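PDB 6ORH: glycoside hydrolase, which probably removes alpha-linked L-fucose from host carbohydrate antigens, acting as a pneumococcal alpha-L-fucosidase of glycoside hydrolase family 29. Local coordinates for residues P126-S131 / N143-A148; Y183-W188 / F202-T207; I429-T434 / T443-Y448. The protein carries 2 engineered substitutions. All coordinates share one frame; numbering follows the deposited sequence.

Contact 1. Residues P126-S131 / N143-A148; sequences PWDAHS and NAYYLA
Pro126 and Asp128 form a buried loop-to-helix contact with Tyr146 and Tyr145. The loop follows strand 119-124, and the two tyrosines lie on helix 139-154, the next long helix in the chain. No direct hydrogen bond crosses between 126-131 and 143-148. Pro126 and Tyr146 lie side by side and point the same way. Tyr146 CE2 is 3.7 Å from Pro126 CA, and the proline meets the ring obliquely. Tyr146 swings CG opposite its backbone N (chi1 -167°), which carries the ring out to the proline. Its hydroxyl is hydrogen-bonded to Leu124 O, at the end of the strand, and its ring stacks with Trp188.

Asp128 crosses Tyr145 at about a right angle. Asp128 OD2 sits at the ring edge, 3.7 Å from Tyr145 CE2, with carboxylate and ring planes 58° apart. A water bridges the two polar ends. It donates to Asp128 OD2 at 2.7 Å and accepts from Tyr145 OH at the same length. Asp128 OD2 also makes a salt bridge with Lys76. The other oxygen serves the loop itself. Asp128 OD1 accepts from His130 N at 3.0 Å, nearly along its own C-O direction, and from Ser131 N at 2.9 Å, from above the carboxylate plane. Both carboxylate oxygens are therefore held, which should fix the rotation of the group and probably stabilises its negative charge.

The two backbone bonds to Asp128 OD1 make an Asx turn and an Asx motif. They shape a strand-to-helix loop of the TIM-barrel alpha-L-fucosidase domain, with the Pro126 side chain about 8 Å from bound galactose.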
loop_
_atom_site.group_PDB
_atom_site.type_symbol
_atom_site.label_atom_id
_atom_site.label_comp_id
_atom_site.label_asym_id
_atom_site.label_seq_id
_atom_site.Cartn_x
_atom_site.Cartn_y
_atom_site.Cartn_z
ATOM N N PRO A 126 -12.118 29.404 -1.098
ATOM C CA PRO A 126 -12.746 30.042 0.071
ATOM C C PRO A 126 -11.784 31.014 0.768
ATOM O O PRO A 126 -12.178 32.153 1.030
ATOM C CB PRO A 126 -13.143 28.839 0.944
ATOM C CG PRO A 126 -13.358 27.751 -0.093
ATOM C CD PRO A 126 -12.162 27.928 -1.022
ATOM N N TRP A 127 -10.560 30.564 1.096
ATOM C CA TRP A 127 -9.577 31.519 1.634
ATOM C C TRP A 127 -9.246 32.563 0.564
ATOM O O TRP A 127 -8.866 32.207 -0.566
ATOM C CB TRP A 127 -8.321 30.765 2.105
ATOM C CG TRP A 127 -7.208 31.657 2.576
ATOM C CD1 TRP A 127 -7.310 32.877 3.175
ATOM C CD2 TRP A 127 -5.805 31.388 2.422
ATOM N NE1 TRP A 127 -6.055 33.388 3.403
ATOM C CE2 TRP A 127 -5.114 32.492 2.973
ATOM C CE3 TRP A 127 -5.075 30.300 1.938
ATOM C CZ2 TRP A 127 -3.719 32.531 3.002
ATOM C CZ3 TRP A 127 -3.693 30.341 1.952
ATOM C CH2 TRP A 127 -3.025 31.447 2.498
ATOM N N ASP A 128 -9.372 33.854 0.926
ATOM C CA ASP A 128 -9.063 34.928 -0.005
ATOM C C ASP A 128 -8.124 35.916 0.692
ATOM O O ASP A 128 -8.558 36.639 1.601
ATOM C CB ASP A 128 -10.369 35.606 -0.452
ATOM C CG ASP A 128 -10.181 36.538 -1.625
ATOM O OD1 ASP A 128 -9.176 37.281 -1.634
ATOM O OD2 ASP A 128 -11.029 36.501 -2.534
ATOM N N ALA A 129 -6.858 35.916 0.259
ATOM C CA ALA A 129 -5.806 36.727 0.865
ATOM C C ALA A 129 -5.837 38.178 0.373
ATOM O O ALA A 129 -5.141 39.018 0.947
ATOM C CB ALA A 129 -4.456 36.098 0.602
ATOM N N HIS A 130 -6.634 38.474 -0.668
ATOM C CA HIS A 130 -6.773 39.831 -1.191
ATOM C C HIS A 130 -7.941 40.588 -0.565
ATOM O O HIS A 130 -7.798 41.750 -0.153
ATOM C CB HIS A 130 -6.948 39.838 -2.723
ATOM C CG HIS A 130 -7.042 41.242 -3.239
ATOM N ND1 HIS A 130 -8.240 41.918 -3.394
ATOM C CD2 HIS A 130 -6.069 42.107 -3.601
ATOM C CE1 HIS A 130 -7.996 43.149 -3.826
ATOM N NE2 HIS A 130 -6.686 43.278 -3.977
ATOM N N SER A 131 -9.113 39.965 -0.527
ATOM C CA SER A 131 -10.366 40.658 -0.287
ATOM C C SER A 131 -10.352 41.378 1.060
ATOM O O SER A 131 -10.096 40.754 2.096
ATOM C CB SER A 131 -11.492 39.674 -0.259
ATOM O OG SER A 131 -12.678 40.381 0.066
ATOM N N ASN A 143 -18.939 36.158 2.785
ATOM C CA ASN A 143 -19.806 35.078 2.305
ATOM C C ASN A 143 -20.687 35.544 1.147
ATOM O O ASN A 143 -20.915 34.775 0.205
ATOM C CB ASN A 143 -20.650 34.485 3.429
ATOM C CG ASN A 143 -19.832 33.476 4.198
ATOM O OD1 ASN A 143 -19.570 32.384 3.697
ATOM N ND2 ASN A 143 -19.436 33.826 5.413
ATOM N N ALA A 144 -21.223 36.779 1.220
ATOM C CA ALA A 144 -22.045 37.289 0.126
ATOM C C ALA A 144 -21.238 37.484 -1.162
ATOM O O ALA A 144 -21.757 37.269 -2.257
ATOM C CB ALA A 144 -22.770 38.558 0.553
ATOM N N TYR A 145 -19.967 37.881 -1.032
ATOM C CA TYR A 145 -19.053 38.027 -2.158
ATOM C C TYR A 145 -18.852 36.658 -2.819
ATOM O O TYR A 145 -19.007 36.516 -4.043
ATOM C CB TYR A 145 -17.718 38.608 -1.659
ATOM C CG TYR A 145 -16.572 38.583 -2.640
ATOM C CD1 TYR A 145 -16.626 39.331 -3.811
ATOM C CD2 TYR A 145 -15.447 37.783 -2.451
ATOM C CE1 TYR A 145 -15.582 39.326 -4.713
ATOM C CE2 TYR A 145 -14.386 37.778 -3.351
ATOM C CZ TYR A 145 -14.471 38.530 -4.512
ATOM O OH TYR A 145 -13.471 38.545 -5.441
ATOM N N TYR A 146 -18.525 35.665 -1.986
ATOM C CA TYR A 146 -18.294 34.304 -2.487
ATOM C C TYR A 146 -19.527 33.788 -3.227
ATOM O O TYR A 146 -19.424 33.267 -4.353
ATOM C CB TYR A 146 -17.835 33.376 -1.347
ATOM C CG TYR A 146 -17.293 32.053 -1.837
ATOM C CD1 TYR A 146 -18.166 31.002 -2.115
ATOM C CD2 TYR A 146 -15.937 31.847 -1.989
ATOM C CE1 TYR A 146 -17.686 29.786 -2.579
ATOM C CE2 TYR A 146 -15.434 30.635 -2.451
ATOM C CZ TYR A 146 -16.324 29.621 -2.779
ATOM O OH TYR A 146 -15.861 28.400 -3.211
ATOM N N LEU A 147 -20.693 33.928 -2.585
ATOM C CA LEU A 147 -21.961 33.435 -3.115
ATOM C C LEU A 147 -22.306 34.160 -4.419
ATOM O O LEU A 147 -22.757 33.543 -5.384
ATOM C CB LEU A 147 -23.067 33.617 -2.063
ATOM C CG LEU A 147 -24.457 33.149 -2.509
ATOM C CD1 LEU A 147 -24.452 31.667 -2.877
ATOM C CD2 LEU A 147 -25.499 33.419 -1.420
ATOM N N ALA A 148 -22.110 35.481 -4.452
ATOM C CA ALA A 148 -22.352 36.225 -5.685
ATOM C C ALA A 148 -21.476 35.710 -6.828
ATOM O O ALA A 148 -21.921 35.704 -7.970
ATOM C CB ALA A 148 -22.147 37.706 -5.481
HETATM O O HOH W 1 -10.982 38.288 -4.515
#

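Contact 2. Residues Y183-W188 / F202-T207. With GAL (beta-D-galactopyranose), chain C; EDO (1,2-ethanediol), chain F.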
loop_
_atom_site.group_PDB
_atom_site.type_symbol
_atom_site.label_atom_id
_atom_site.label_comp_id
_atom_site.label_asym_id
_atom_site.label_seq_id
_atom_site.Cartn_x
_atom_site.Cartn_y
_atom_site.Cartn_z
ATOM N N TYR A 183 -17.692 29.892 6.914
ATOM C CA TYR A 183 -18.378 29.937 5.629
ATOM C C TYR A 183 -19.833 29.476 5.759
ATOM O O TYR A 183 -20.138 28.558 6.509
ATOM C CB TYR A 183 -17.644 29.031 4.629
ATOM C CG TYR A 183 -16.189 29.371 4.453
ATOM C CD1 TYR A 183 -15.809 30.657 4.093
ATOM C CD2 TYR A 183 -15.201 28.440 4.691
ATOM C CE1 TYR A 183 -14.475 30.980 3.930
ATOM C CE2 TYR A 183 -13.855 28.744 4.529
ATOM C CZ TYR A 183 -13.499 30.024 4.142
ATOM O OH TYR A 183 -12.195 30.348 3.961
ATOM N N GLU A 184 -20.708 30.117 4.979
ATOM C CA GLU A 184 -22.121 29.785 4.946
ATOM C C GLU A 184 -22.327 28.624 3.970
ATOM O O GLU A 184 -23.016 28.774 2.966
ATOM C CB GLU A 184 -22.951 31.011 4.579
ATOM C CG GLU A 184 -22.960 32.066 5.686
ATOM C CD GLU A 184 -23.636 33.363 5.271
ATOM O OE1 GLU A 184 -24.554 33.317 4.419
ATOM O OE2 GLU A 184 -23.227 34.434 5.787
ATOM N N PHE A 185 -21.785 27.446 4.321
ATOM C CA PHE A 185 -21.744 26.320 3.389
ATOM C C PHE A 185 -23.143 25.944 2.883
ATOM O O PHE A 185 -23.339 25.755 1.682
ATOM C CB PHE A 185 -21.084 25.127 4.077
ATOM C CG PHE A 185 -19.586 25.206 4.172
ATOM C CD1 PHE A 185 -18.811 25.183 3.021
ATOM C CD2 PHE A 185 -18.941 25.202 5.407
ATOM C CE1 PHE A 185 -17.423 25.204 3.097
ATOM C CE2 PHE A 185 -17.553 25.208 5.484
ATOM C CZ PHE A 185 -16.797 25.193 4.326
ATOM N N GLU A 186 -24.121 25.837 3.781
ATOM C CA GLU A 186 -25.448 25.392 3.355
ATOM C C GLU A 186 -26.063 26.334 2.323
ATOM O O GLU A 186 -26.695 25.889 1.365
ATOM C CB GLU A 186 -26.362 25.115 4.552
ATOM C CG GLU A 186 -25.933 23.875 5.302
ATOM C CD GLU A 186 -25.826 22.560 4.525
ATOM O OE1 GLU A 186 -26.561 22.360 3.501
ATOM O OE2 GLU A 186 -25.008 21.723 4.942
ATOM N N LYS A 187 -25.899 27.651 2.505
ATOM C CA LYS A 187 -26.421 28.617 1.562
ATOM C C LYS A 187 -25.700 28.464 0.226
ATOM O O LYS A 187 -26.336 28.486 -0.820
ATOM C CB LYS A 187 -26.278 30.030 2.137
ATOM C CG LYS A 187 -26.990 31.098 1.332
ATOM C CD LYS A 187 -27.065 32.407 2.084
ATOM C CE LYS A 187 -27.800 33.471 1.295
ATOM N NZ LYS A 187 -27.687 34.772 1.992
ATOM N N TRP A 188 -24.381 28.233 0.276
ATOM C CA TRP A 188 -23.649 28.001 -0.966
ATOM C C TRP A 188 -24.164 26.756 -1.680
ATOM O O TRP A 188 -24.358 26.809 -2.901
ATOM C CB TRP A 188 -22.147 27.849 -0.722
ATOM C CG TRP A 188 -21.470 29.027 -0.092
ATOM C CD1 TRP A 188 -21.984 30.263 0.188
ATOM C CD2 TRP A 188 -20.081 29.087 0.258
ATOM N NE1 TRP A 188 -21.006 31.081 0.716
ATOM C CE2 TRP A 188 -19.835 30.378 0.781
ATOM C CE3 TRP A 188 -19.033 28.161 0.177
ATOM C CZ2 TRP A 188 -18.559 30.774 1.203
ATOM C CZ3 TRP A 188 -17.785 28.529 0.634
ATOM C CH2 TRP A 188 -17.560 29.832 1.096
ATOM N N PHE A 202 -16.687 19.315 -4.136
ATOM C CA PHE A 202 -15.543 18.986 -3.286
ATOM C C PHE A 202 -15.459 20.051 -2.194
ATOM O O PHE A 202 -15.424 21.236 -2.501
ATOM C CB PHE A 202 -14.265 19.045 -4.141
ATOM C CG PHE A 202 -13.000 18.764 -3.369
ATOM C CD1 PHE A 202 -12.443 19.747 -2.562
ATOM C CD2 PHE A 202 -12.359 17.541 -3.470
ATOM C CE1 PHE A 202 -11.268 19.501 -1.868
ATOM C CE2 PHE A 202 -11.183 17.284 -2.771
ATOM C CZ PHE A 202 -10.649 18.260 -1.952
ATOM N N SER A 203 -15.487 19.610 -0.935
ATOM C CA SER A 203 -15.357 20.524 0.205
ATOM C C SER A 203 -14.858 19.732 1.406
ATOM O O SER A 203 -14.739 18.512 1.358
ATOM C CB SER A 203 -16.656 21.218 0.548
ATOM O OG SER A 203 -17.522 20.306 1.240
ATOM N N THR A 204 -14.607 20.450 2.511
ATOM C CA THR A 204 -14.280 19.844 3.793
ATOM C C THR A 204 -15.509 19.280 4.500
ATOM O O THR A 204 -15.344 18.576 5.495
ATOM C CB THR A 204 -13.572 20.869 4.694
ATOM O OG1 THR A 204 -14.357 22.060 4.833
ATOM C CG2 THR A 204 -12.176 21.181 4.196
ATOM N N GLU A 205 -16.717 19.571 3.985
ATOM C CA GLU A 205 -17.965 19.231 4.665
ATOM C C GLU A 205 -18.585 17.999 3.994
ATOM O O GLU A 205 -17.960 17.358 3.142
ATOM C CB GLU A 205 -18.925 20.426 4.590
ATOM C CG GLU A 205 -18.227 21.748 4.946
ATOM C CD GLU A 205 -17.685 21.743 6.373
ATOM O OE1 GLU A 205 -18.529 21.698 7.300
ATOM O OE2 GLU A 205 -16.426 21.750 6.588
ATOM N N GLY A 206 -19.803 17.639 4.411
ATOM C CA GLY A 206 -20.314 16.355 3.937
ATOM C C GLY A 206 -20.975 16.411 2.566
ATOM O O GLY A 206 -22.170 16.080 2.427
ATOM N N THR A 207 -20.171 16.795 1.558
ATOM C CA THR A 207 -20.644 16.903 0.180
ATOM C C THR A 207 -20.366 15.601 -0.569
ATOM O O THR A 207 -19.935 14.607 0.009
ATOM C CB THR A 207 -20.037 18.149 -0.476
ATOM O OG1 THR A 207 -18.618 18.076 -0.264
ATOM C CG2 THR A 207 -20.575 19.426 0.130
HETATM C C1 GAL C . -5.374 20.600 1.414
HETATM C C2 GAL C . -6.588 20.996 2.284
HETATM C C3 GAL C . -7.820 20.150 1.930
HETATM C C4 GAL C . -8.019 20.018 0.416
HETATM C C5 GAL C . -6.690 19.556 -0.196
HETATM C C6 GAL C . -6.742 19.365 -1.694
HETATM O O2 GAL C . -6.268 20.771 3.666
HETATM O O3 GAL C . -9.002 20.698 2.578
HETATM O O4 GAL C . -8.413 21.287 -0.181
HETATM O O5 GAL C . -5.725 20.612 0.031
HETATM O O6 GAL C . -5.517 18.713 -2.128
HETATM C C1 EDO F . -24.994 18.470 1.544
HETATM O O1 EDO F . -24.845 18.924 2.880
HETATM C C2 EDO F . -26.200 19.035 0.902
HETATM O O2 EDO F . -26.643 20.286 1.441
#
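Glu205 lays its CG over one face of the Phe185 ring. This CG makes a CH-pi contact, 3.5 Å from the ring centroid of Phe185 and 11° off the ring normal. The carboxylate runs parallel to the ring, planes 2° apart, and overhangs the CD2-CE2 rim, with Glu205 CD 3.6 Å from Phe185 CE2. The bend at chi2 (-61°) of Glu205 turns the carboxylate parallel to the ring and out past its rim. On the opposite face, Tyr183 CB lies 3.8 Å above the Phe185 plane, so the ring is sandwiched. Thr204 OG1 approaches Phe185 CZ obliquely, at 4.0 Å.

The same hydroxyl helps to position the acid. Thr204 OG1 donates to Glu205 OE2 at 2.7 Å; the acceptor uses its anti lone pair. Behind this, Ser203 OG accepts from Glu205 N at 3.0 Å, which makes an ST turn, and donates to Thr207 OG1 at 2.9 Å. The loop thus holds its own shape. Its other side faces sugar. Thr204 CG2 is 3.6 Å from O3 of the bound galactose, and the Phe202 ring turns its edge to that sugar; both residues belong to the glycan pocket.

Phe185 opens helix 185-196, while the loop leaves strand 200-202, which pairs with strand 167-169 in the barrel sheet. Ser203 and Thr207 also rest on Phe189, further along the helix. Tyr183 reaches back to Pro126 and helix 139-154.

Contact 3. Residues I429-T434 / T443-Y448; sequences IRVVIT and TKISLY
Ile429 and Leu447 meet without any flat group between them; the contact is aliphatic throughout. The flat side chains of these strands belong to residues beside the contact. The guanidinium of Arg430 makes a cation-pi contact with Trp404, one of the residues of a second glycan pocket, and forms salt bridges with Glu367 and with Glu176 of the second subunit. The ring of Tyr448 meets Tyr323 edge-to-face.

Between the strands, Ile429 and Leu447 reach toward each other tip to tip. Ile429 CD1 touches Leu447 CD1 at 3.9 Å. Ile429 keeps CG1 beside its backbone N (chi1 -58°), and the chain end carries CD1 across to the leucine. The second pair is looser: Val431 CG2 is 4.4 Å from Ile445 CD1. In each pair both CB atoms point toward the other strand, and the pairs are two residues apart on each strand. This is the alternation expected of strands whose inner faces meet. The backbones stay well separated. The CA atoms of Val431 and Ile445 are 9.0 Å apart, and those of Ile429 and Leu447 10.1 Å. No hydrogen bond crosses. Across the two segments the four buried side chains meet by van der Waals contact alone. Thr443 belongs to a calcium site known for this protein, though no calcium is bound to this chain in the model.

Two antiparallel sheets come together here, as in the beta-sandwich of F5/8 type C domains. Strand 428-436 lies between strands 364-370 and 391-400 in one sheet. Strand 441-448 lies between 356-357 and 378-382 in the other. Leu370 of strand 364-370 touches both Ile429 and Leu447, and Ile379 of strand 378-382 touches both Val431 and Leu447.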
loop_
_atom_site.group_PDB
_atom_site.type_symbol
_atom_site.label_atom_id
_atom_site.label_comp_id
_atom_site.label_asym_id
_atom_site.label_seq_id
_atom_site.Cartn_x
_atom_site.Cartn_y
_atom_site.Cartn_z
ATOM N N ILE A 429 -8.152 -19.628 -12.559
ATOM C CA ILE A 429 -8.023 -18.560 -11.572
ATOM C C ILE A 429 -9.163 -18.692 -10.572
ATOM O O ILE A 429 -10.281 -19.022 -10.961
ATOM C CB ILE A 429 -8.067 -17.181 -12.285
ATOM C CG1 ILE A 429 -6.970 -17.018 -13.350
ATOM C CG2 ILE A 429 -8.034 -16.043 -11.274
ATOM C CD1 ILE A 429 -7.399 -17.490 -14.742
ATOM N N ARG A 430 -8.909 -18.395 -9.279
ATOM C CA ARG A 430 -9.990 -18.335 -8.306
ATOM C C ARG A 430 -10.046 -16.931 -7.717
ATOM O O ARG A 430 -9.001 -16.357 -7.387
ATOM C CB ARG A 430 -9.796 -19.321 -7.148
ATOM C CG ARG A 430 -10.113 -20.761 -7.550
ATOM C CD ARG A 430 -9.533 -21.808 -6.620
ATOM N NE ARG A 430 -10.019 -23.111 -7.102
ATOM C CZ ARG A 430 -9.739 -24.287 -6.531
ATOM N NH1 ARG A 430 -9.008 -24.353 -5.426
ATOM N NH2 ARG A 430 -10.224 -25.400 -7.058
ATOM N N VAL A 431 -11.269 -16.399 -7.661
ATOM C CA VAL A 431 -11.549 -15.172 -6.922
ATOM C C VAL A 431 -12.328 -15.598 -5.684
ATOM O O VAL A 431 -13.406 -16.208 -5.774
ATOM C CB VAL A 431 -12.305 -14.144 -7.790
ATOM C CG1 VAL A 431 -12.743 -12.920 -6.974
ATOM C CG2 VAL A 431 -11.394 -13.678 -8.925
ATOM N N VAL A 432 -11.787 -15.254 -4.499
ATOM C CA VAL A 432 -12.397 -15.708 -3.262
ATOM C C VAL A 432 -12.788 -14.481 -2.447
ATOM O O VAL A 432 -11.909 -13.731 -2.016
ATOM C CB VAL A 432 -11.477 -16.645 -2.460
ATOM C CG1 VAL A 432 -12.186 -17.203 -1.228
ATOM C CG2 VAL A 432 -10.939 -17.796 -3.310
ATOM N N ILE A 433 -14.094 -14.354 -2.190
ATOM C CA ILE A 433 -14.643 -13.286 -1.355
ATOM C C ILE A 433 -14.733 -13.816 0.078
ATOM O O ILE A 433 -15.491 -14.748 0.342
ATOM C CB ILE A 433 -16.001 -12.781 -1.882
ATOM C CG1 ILE A 433 -15.880 -12.245 -3.318
ATOM C CG2 ILE A 433 -16.602 -11.736 -0.934
ATOM C CD1 ILE A 433 -17.208 -11.937 -3.953
ATOM N N THR A 434 -14.039 -13.160 1.025
ATOM C CA THR A 434 -13.885 -13.702 2.375
ATOM C C THR A 434 -14.614 -12.869 3.428
ATOM O O THR A 434 -14.906 -13.343 4.535
ATOM C CB THR A 434 -12.414 -13.951 2.734
ATOM O OG1 THR A 434 -11.716 -12.690 2.802
ATOM C CG2 THR A 434 -11.741 -14.887 1.753
ATOM N N THR A 443 -20.033 -7.254 -11.237
ATOM C CA THR A 443 -20.549 -7.060 -12.586
ATOM C C THR A 443 -19.596 -7.605 -13.642
ATOM O O THR A 443 -20.005 -7.803 -14.791
ATOM C CB THR A 443 -20.828 -5.583 -12.881
ATOM O OG1 THR A 443 -19.611 -4.818 -12.859
ATOM C CG2 THR A 443 -21.844 -4.995 -11.925
ATOM N N LYS A 444 -18.350 -7.859 -13.265
ATOM C CA LYS A 444 -17.298 -8.114 -14.237
ATOM C C LYS A 444 -16.058 -8.637 -13.515
ATOM O O LYS A 444 -15.718 -8.179 -12.401
ATOM C CB LYS A 444 -16.909 -6.783 -14.891
ATOM C CG LYS A 444 -15.906 -6.829 -16.039
ATOM C CD LYS A 444 -15.574 -5.385 -16.386
ATOM C CE LYS A 444 -14.255 -5.192 -17.081
ATOM N NZ LYS A 444 -14.065 -3.771 -17.399
ATOM N N ILE A 445 -15.397 -9.621 -14.145
ATOM C CA ILE A 445 -14.021 -9.980 -13.839
ATOM C C ILE A 445 -13.264 -9.958 -15.167
ATOM O O ILE A 445 -13.723 -10.583 -16.130
ATOM C CB ILE A 445 -13.890 -11.360 -13.157
ATOM C CG1 ILE A 445 -14.603 -11.418 -11.801
ATOM C CG2 ILE A 445 -12.425 -11.750 -13.015
ATOM C CD1 ILE A 445 -14.920 -12.820 -11.351
ATOM N N SER A 446 -12.182 -9.180 -15.212
ATOM C CA SER A 446 -11.333 -9.043 -16.391
ATOM C C SER A 446 -9.885 -9.361 -16.027
ATOM O O SER A 446 -9.502 -9.257 -14.860
ATOM C CB SER A 446 -11.469 -7.662 -17.025
ATOM O OG SER A 446 -12.827 -7.454 -17.457
ATOM N N LEU A 447 -9.081 -9.755 -17.032
ATOM C CA LEU A 447 -7.663 -10.025 -16.867
ATOM C C LEU A 447 -6.903 -9.307 -17.978
ATOM O O LEU A 447 -7.352 -9.319 -19.134
ATOM C CB LEU A 447 -7.396 -11.533 -16.987
ATOM C CG LEU A 447 -7.924 -12.396 -15.839
ATOM C CD1 LEU A 447 -7.858 -13.879 -16.217
ATOM C CD2 LEU A 447 -7.127 -12.122 -14.565
ATOM N N TYR A 448 -5.783 -8.691 -17.597
ATOM C CA TYR A 448 -4.946 -7.970 -18.552
ATOM C C TYR A 448 -3.467 -8.246 -18.321
ATOM O O TYR A 448 -3.028 -8.641 -17.235
ATOM C CB TYR A 448 -5.135 -6.452 -18.453
ATOM C CG TYR A 448 -6.565 -5.987 -18.395
ATOM C CD1 TYR A 448 -7.400 -6.023 -19.513
ATOM C CD2 TYR A 448 -7.082 -5.466 -17.213
ATOM C CE1 TYR A 448 -8.710 -5.574 -19.467
ATOM C CE2 TYR A 448 -8.393 -5.028 -17.150
ATOM C CZ TYR A 448 -9.208 -5.079 -18.265
ATOM O OH TYR A 448 -10.500 -4.657 -18.202
#

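In the fold
Contacts 1 and 2 are neighbours in the alpha-L-fucosidase TIM-barrel domain. Asn143 OD1 of contact 1 probably accepts from Glu184 N of contact 2 at 2.8 Å, and so ties helix 139-154 to the start of helix 185-196. Contact 3 lies in the F5/8 type C domain, with its centre about 49 Å from that of contact 1 and about 39 Å from that of contact 2. Contacts 1 and 3 are buried, but contact 1 mixes ring packing with a water bridge and a charge, whereas contact 3 is purely aliphatic. Contact 2 is at the surface, beside bound sugar, and relies on an aromatic ring and an acid.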